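Local coordinates for putative PTS system, cellobiose-specific IIA component (Streptococcus mutans, PDB 3L8R), which probably relays a phosphoryl group from HPr to the IIB component of a cellobiose-type phosphotransferase system, working as a helical trimer, at residues 29-34 with 94-99. Numbering follows the deposited sequence.
Sequences EIILNS and VHAQDH
Ile31 and Ala96 bring the backbones of 29-34 and 94-99 to 4.8 Å between their CA atoms; the axes of these two segments, which lie on helix 20-49 and helix 91-118, run in the same sense, 8.3 Å apart and 29° from parallel. The small methyl of Ala96 permits this approach. Both isoleucines pack against it: CG1 of Ile31 lies 3.3 Å from Ala96 CB and its CD1 follows along the same methyl. In Ile30, chi1 of -66° sets CG1 beside the backbone N and leaves CG2 anti to it, against Ala96 O at 3.3 Å, with Ala96 CB a little farther off. The far end of Ile31 reaches the ring of His95, its CD1 4.5 Å from CD2, a loose and oblique approach. One turn further on, the contact becomes polar. Ser34 OG, held between its backbone N and carbonyl carbon (chi1 of 89°), and His99 ND1 form a hydrogen bond of 3.1 Å, and either group could supply the proton. Ile30 also packs on Ala73 and Ser34 on Leu67, both of helix 53-82, which closes the three-helix bundle of the lactose/cellobiose IIA family. On the trimer side, Asp98 stands close to its copies in the second and third subunits, consistent with a shared magnesium site. His95 is the predicted phosphohistidine, and its side chain also packs on Gln74 of the second subunit. The chemistry is thus divided: packing around Ala96 joins helix 20-49 to the helix carrying His95, and the Ser34 bond engages His99 ND1, which would limit that ring's rotation.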
ATOM      1  N   GLU A  29     -12.982   6.271 -11.535  1.00 22.34           N
ATOM      2  CA  GLU A  29     -13.950   5.642 -10.665  1.00 22.75           C
ATOM      3  C   GLU A  29     -13.258   5.062  -9.426  1.00 21.75           C
ATOM      4  O   GLU A  29     -13.709   5.242  -8.286  1.00 22.41           O
ATOM      5  CB  GLU A  29     -14.637   4.522 -11.444  1.00 23.82           C
ATOM      6  CG  GLU A  29     -16.013   4.211 -10.940  1.00 28.19           C
ATOM      7  CD  GLU A  29     -16.678   3.080 -11.673  1.00 33.48           C
ATOM      8  OE1 GLU A  29     -16.145   2.607 -12.703  1.00 36.27           O
ATOM      9  OE2 GLU A  29     -17.753   2.661 -11.202  1.00 37.21           O
ATOM     10  N   ILE A  30     -12.141   4.385  -9.651  1.00 20.39           N
ATOM     11  CA  ILE A  30     -11.364   3.809  -8.580  1.00 18.82           C
ATOM     12  C   ILE A  30     -10.766   4.914  -7.681  1.00 18.79           C
ATOM     13  O   ILE A  30     -11.051   4.965  -6.489  1.00 19.21           O
ATOM     14  CB  ILE A  30     -10.302   2.817  -9.149  1.00 18.90           C
ATOM     15  CG1 ILE A  30     -11.007   1.591  -9.784  1.00 16.90           C
ATOM     16  CG2 ILE A  30      -9.300   2.415  -8.053  1.00 16.91           C
ATOM     17  CD1 ILE A  30     -10.102   0.716 -10.681  1.00 14.47           C
ATOM     18  N   ILE A  31      -9.988   5.824  -8.237  1.00 18.14           N
ATOM     19  CA  ILE A  31      -9.494   6.977  -7.466  1.00 18.32           C
ATOM     20  C   ILE A  31     -10.559   7.771  -6.709  1.00 18.71           C
ATOM     21  O   ILE A  31     -10.382   8.048  -5.524  1.00 18.48           O
ATOM     22  CB  ILE A  31      -8.768   7.967  -8.374  1.00 18.31           C
ATOM     23  CG1 ILE A  31      -7.616   7.274  -9.075  1.00 19.47           C
ATOM     24  CG2 ILE A  31      -8.233   9.080  -7.566  1.00 20.28           C
ATOM     25  CD1 ILE A  31      -7.237   7.852 -10.394  1.00 19.07           C
ATOM     26  N   LEU A  32     -11.655   8.163  -7.371  1.00 19.15           N
ATOM     27  CA  LEU A  32     -12.668   8.949  -6.645  1.00 20.55           C
ATOM     28  C   LEU A  32     -13.300   8.198  -5.493  1.00 20.26           C
ATOM     29  O   LEU A  32     -13.419   8.745  -4.398  1.00 19.60           O
ATOM     30  CB  LEU A  32     -13.789   9.512  -7.549  1.00 21.64           C
ATOM     31  CG  LEU A  32     -13.258  10.731  -8.323  1.00 24.69           C
ATOM     32  CD1 LEU A  32     -14.005  10.938  -9.659  1.00 25.29           C
ATOM     33  CD2 LEU A  32     -13.260  11.994  -7.441  1.00 25.08           C
ATOM     34  N   ASN A  33     -13.733   6.962  -5.752  1.00 20.08           N
ATOM     35  CA  ASN A  33     -14.375   6.195  -4.699  1.00 19.92           C
ATOM     36  C   ASN A  33     -13.420   5.736  -3.625  1.00 19.46           C
ATOM     37  O   ASN A  33     -13.780   5.679  -2.448  1.00 19.47           O
ATOM     38  CB  ASN A  33     -15.160   5.024  -5.265  1.00 20.01           C
ATOM     39  CG  ASN A  33     -16.402   5.481  -6.013  1.00 20.15           C
ATOM     40  OD1 ASN A  33     -17.136   6.355  -5.540  1.00 21.43           O
ATOM     41  ND2 ASN A  33     -16.651   4.883  -7.180  1.00 18.09           N
ATOM     42  N   SER A  34     -12.182   5.454  -3.984  1.00 18.79           N
ATOM     43  CA  SER A  34     -11.289   5.050  -2.915  1.00 18.54           C
ATOM     44  C   SER A  34     -10.801   6.267  -2.145  1.00 17.39           C
ATOM     45  O   SER A  34     -10.665   6.196  -0.918  1.00 16.93           O
ATOM     46  CB  SER A  34     -10.193   4.064  -3.372  1.00 19.36           C
ATOM     47  OG  SER A  34      -9.006   4.723  -3.838  1.00 23.88           O
ATOM     48  N   VAL A  94      -2.139   2.647 -12.557  1.00 17.23           N
ATOM     49  CA  VAL A  94      -1.251   2.255 -11.481  1.00 15.76           C
ATOM     50  C   VAL A  94      -1.607   3.053 -10.238  1.00 15.63           C
ATOM     51  O   VAL A  94      -1.630   2.521  -9.095  1.00 16.09           O
ATOM     52  CB  VAL A  94       0.207   2.483 -11.829  1.00 16.29           C
ATOM     53  CG1 VAL A  94       1.130   1.973 -10.711  1.00 16.97           C
ATOM     54  CG2 VAL A  94       0.550   1.809 -13.161  1.00 13.98           C
ATOM     55  N   HIS A  95      -1.933   4.316 -10.451  1.00 14.19           N
ATOM     56  CA  HIS A  95      -2.073   5.242  -9.344  1.00 13.58           C
ATOM     57  C   HIS A  95      -3.355   4.938  -8.652  1.00 13.91           C
ATOM     58  O   HIS A  95      -3.380   4.855  -7.445  1.00 14.17           O
ATOM     59  CB  HIS A  95      -2.111   6.666  -9.863  1.00 14.53           C
ATOM     60  CG  HIS A  95      -2.297   7.687  -8.786  1.00 14.66           C
ATOM     61  ND1 HIS A  95      -1.446   7.784  -7.709  1.00 14.52           N
ATOM     62  CD2 HIS A  95      -3.200   8.683  -8.648  1.00 12.77           C
ATOM     63  CE1 HIS A  95      -1.843   8.773  -6.925  1.00 15.49           C
ATOM     64  NE2 HIS A  95      -2.911   9.333  -7.472  1.00 14.55           N
ATOM     65  N   ALA A  96      -4.422   4.767  -9.448  1.00 14.08           N
ATOM     66  CA  ALA A  96      -5.726   4.326  -8.979  1.00 14.24           C
ATOM     67  C   ALA A  96      -5.676   2.982  -8.215  1.00 14.79           C
ATOM     68  O   ALA A  96      -6.194   2.878  -7.102  1.00 15.64           O
ATOM     69  CB  ALA A  96      -6.684   4.254 -10.159  1.00 14.02           C
ATOM     70  N   GLN A  97      -5.036   1.967  -8.798  1.00 14.53           N
ATOM     71  CA  GLN A  97      -4.816   0.739  -8.081  1.00 14.75           C
ATOM     72  C   GLN A  97      -4.056   0.958  -6.790  1.00 14.50           C
ATOM     73  O   GLN A  97      -4.355   0.294  -5.783  1.00 16.08           O
ATOM     74  CB  GLN A  97      -4.112  -0.280  -8.953  1.00 14.88           C
ATOM     75  CG  GLN A  97      -4.939  -0.755 -10.167  1.00 15.81           C
ATOM     76  CD  GLN A  97      -4.160  -1.740 -11.023  1.00 19.83           C
ATOM     77  OE1 GLN A  97      -3.690  -1.393 -12.123  1.00 23.32           O
ATOM     78  NE2 GLN A  97      -3.958  -2.952 -10.503  1.00 15.86           N
ATOM     79  N   ASP A  98      -3.109   1.891  -6.758  1.00 13.46           N
ATOM     80  CA  ASP A  98      -2.351   2.060  -5.510  1.00 13.30           C
ATOM     81  C   ASP A  98      -3.303   2.716  -4.500  1.00 13.21           C
ATOM     82  O   ASP A  98      -3.212   2.496  -3.298  1.00 13.15           O
ATOM     83  CB  ASP A  98      -1.138   2.994  -5.657  1.00 12.62           C
ATOM     84  CG  ASP A  98       0.022   2.405  -6.429  1.00 14.99           C
ATOM     85  OD1 ASP A  98       0.299   1.140  -6.446  1.00 20.69           O
ATOM     86  OD2 ASP A  98       0.708   3.259  -7.060  1.00 13.60           O
ATOM     87  N   HIS A  99      -4.197   3.563  -4.978  1.00 13.38           N
ATOM     88  CA  HIS A  99      -5.092   4.233  -4.063  1.00 13.80           C
ATOM     89  C   HIS A  99      -6.070   3.210  -3.514  1.00 13.21           C
ATOM     90  O   HIS A  99      -6.295   3.149  -2.295  1.00 14.51           O
ATOM     91  CB  HIS A  99      -5.820   5.375  -4.769  1.00 15.30           C
ATOM     92  CG  HIS A  99      -5.952   6.600  -3.924  1.00 20.48           C
ATOM     93  ND1 HIS A  99      -6.816   6.668  -2.836  1.00 23.43           N
ATOM     94  CD2 HIS A  99      -5.297   7.791  -3.975  1.00 22.62           C
ATOM     95  CE1 HIS A  99      -6.674   7.850  -2.252  1.00 25.80           C
ATOM     96  NE2 HIS A  99      -5.772   8.552  -2.930  1.00 25.41           N
TER